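Local structure of tryptophan synthase alpha chain (Campylobacter jejuni, 3THA) at residues Q71-D74 with I75-F79. The protein probably cleaves indoleglycerol phosphate to indole and glyceraldehyde 3-phosphate, as the alpha subunit of the tryptophan synthase that completes tryptophan biosynthesis. Sequence-based numbering, arbitrary orientation.
Sequences QGVD and IHSVF
The carboxylate of Asp74 meets the imidazole of His76 at the ring edge: OD2 lies 3.7 Å from CD2, with the two planes turned 70° apart. On the second ring, that of Phe79, one face carries CD1 of Ile75, offset toward the rim. Asp74 is the N-cap of helix 75-83 in this TIM-barrel protein, as the bond from Ser77 N to its OD1 (3.3 Å) demonstrates. That N-H reaches OD1 from the anti side and 34° out of the carboxylate plane. With CG set between backbone N and carbonyl carbon, OD1 comes within bonding range of Ser77 N.

Gly72, at positive phi and with two bonds running back into the last turn, closes helix 60-70 with a Schellman motif; only Val73 lies between it and the N-cap Asp74. Val73 is buried, its CG1 packing on CG2 of Val78 at 4.0 Å, the two side chains crossing at about a right angle. Ile75, Val78 and Phe79 all touch Phe93 of strand 90-94, which places this face of the helix against the barrel wall; Glu46, a predicted proton acceptor, lies about 12 Å from the Val78 side chain.

The carbonyl O of Asp74 takes a weak bond from Ser77 N and two good ones: a nearly straight one from Val78 N (3.1 Å, 171° at the hydrogen), and one from the Ser77 hydroxyl, whose OG sits 3.1 Å away, tilted slightly off the carbonyl plane.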
loop_
_atom_site.group_PDB
_atom_site.type_symbol
_atom_site.label_atom_id
_atom_site.label_comp_id
_atom_site.label_asym_id
_atom_site.label_seq_id
_atom_site.Cartn_x
_atom_site.Cartn_y
_atom_site.Cartn_z
ATOM N N GLN B 71 -6.346 -14.181 -12.053
ATOM C CA GLN B 71 -7.427 -15.106 -11.955
ATOM C C GLN B 71 -8.620 -14.390 -12.639
ATOM O O GLN B 71 -9.650 -15.009 -12.967
ATOM C CB GLN B 71 -7.614 -15.355 -10.464
ATOM C CG GLN B 71 -8.671 -16.270 -10.014
ATOM C CD GLN B 71 -8.349 -17.745 -10.184
ATOM O OE1 GLN B 71 -7.223 -18.209 -9.976
ATOM N NE2 GLN B 71 -9.357 -18.491 -10.542
ATOM N N GLY B 72 -8.467 -13.075 -12.876
ATOM C CA GLY B 72 -9.379 -12.339 -13.765
ATOM C C GLY B 72 -10.389 -11.533 -12.989
ATOM O O GLY B 72 -11.255 -10.894 -13.590
ATOM N N VAL B 73 -10.253 -11.554 -11.656
ATOM C CA VAL B 73 -11.122 -10.794 -10.730
ATOM C C VAL B 73 -10.935 -9.265 -10.810
ATOM O O VAL B 73 -9.958 -8.688 -10.262
ATOM C CB VAL B 73 -10.964 -11.260 -9.251
ATOM C CG1 VAL B 73 -11.965 -10.569 -8.366
ATOM C CG2 VAL B 73 -11.146 -12.782 -9.129
ATOM N N ASP B 74 -11.909 -8.626 -11.467
ATOM C CA ASP B 74 -11.999 -7.180 -11.546
ATOM C C ASP B 74 -13.285 -6.712 -10.863
ATOM O O ASP B 74 -14.121 -7.542 -10.432
ATOM C CB ASP B 74 -11.911 -6.703 -13.012
ATOM C CG ASP B 74 -12.904 -7.415 -13.954
ATOM O OD1 ASP B 74 -13.796 -8.178 -13.480
ATOM O OD2 ASP B 74 -12.786 -7.208 -15.197
ATOM N N ILE B 75 -13.459 -5.392 -10.761
ATOM C CA ILE B 75 -14.545 -4.867 -9.972
ATOM C C ILE B 75 -15.871 -5.328 -10.571
ATOM O O ILE B 75 -16.869 -5.519 -9.858
ATOM C CB ILE B 75 -14.420 -3.324 -9.777
ATOM C CG1 ILE B 75 -15.631 -2.747 -9.025
ATOM C CG2 ILE B 75 -14.123 -2.602 -11.103
ATOM C CD1 ILE B 75 -15.691 -3.106 -7.507
ATOM N N HIS B 76 -15.859 -5.589 -11.875
ATOM C CA HIS B 76 -17.070 -5.991 -12.561
ATOM C C HIS B 76 -17.564 -7.314 -12.030
ATOM O O HIS B 76 -18.760 -7.451 -11.755
ATOM C CB HIS B 76 -16.859 -6.057 -14.068
ATOM C CG HIS B 76 -16.358 -4.774 -14.648
ATOM N ND1 HIS B 76 -17.203 -3.756 -15.030
ATOM C CD2 HIS B 76 -15.093 -4.322 -14.857
ATOM C CE1 HIS B 76 -16.479 -2.740 -15.478
ATOM N NE2 HIS B 76 -15.197 -3.052 -15.371
ATOM N N SER B 77 -16.637 -8.265 -11.859
ATOM C CA SER B 77 -17.000 -9.598 -11.419
ATOM C C SER B 77 -17.323 -9.618 -9.902
ATOM O O SER B 77 -18.185 -10.400 -9.464
ATOM C CB SER B 77 -15.956 -10.624 -11.832
ATOM O OG SER B 77 -14.785 -10.527 -11.059
ATOM N N VAL B 78 -16.679 -8.727 -9.137
ATOM C CA VAL B 78 -17.079 -8.419 -7.736
ATOM C C VAL B 78 -18.517 -7.892 -7.620
ATOM O O VAL B 78 -19.337 -8.438 -6.864
ATOM C CB VAL B 78 -16.102 -7.436 -7.061
ATOM C CG1 VAL B 78 -16.654 -6.912 -5.721
ATOM C CG2 VAL B 78 -14.728 -8.098 -6.875
ATOM N N PHE B 79 -18.832 -6.832 -8.363
ATOM C CA PHE B 79 -20.200 -6.352 -8.409
ATOM C C PHE B 79 -21.159 -7.508 -8.761
ATOM O O PHE B 79 -22.225 -7.667 -8.125
ATOM C CB PHE B 79 -20.332 -5.199 -9.392
ATOM C CG PHE B 79 -19.847 -3.878 -8.858
ATOM C CD1 PHE B 79 -20.058 -3.519 -7.508
ATOM C CD2 PHE B 79 -19.226 -2.957 -9.712
ATOM C CE1 PHE B 79 -19.643 -2.261 -7.011
ATOM C CE2 PHE B 79 -18.811 -1.705 -9.232
ATOM C CZ PHE B 79 -19.016 -1.367 -7.863
#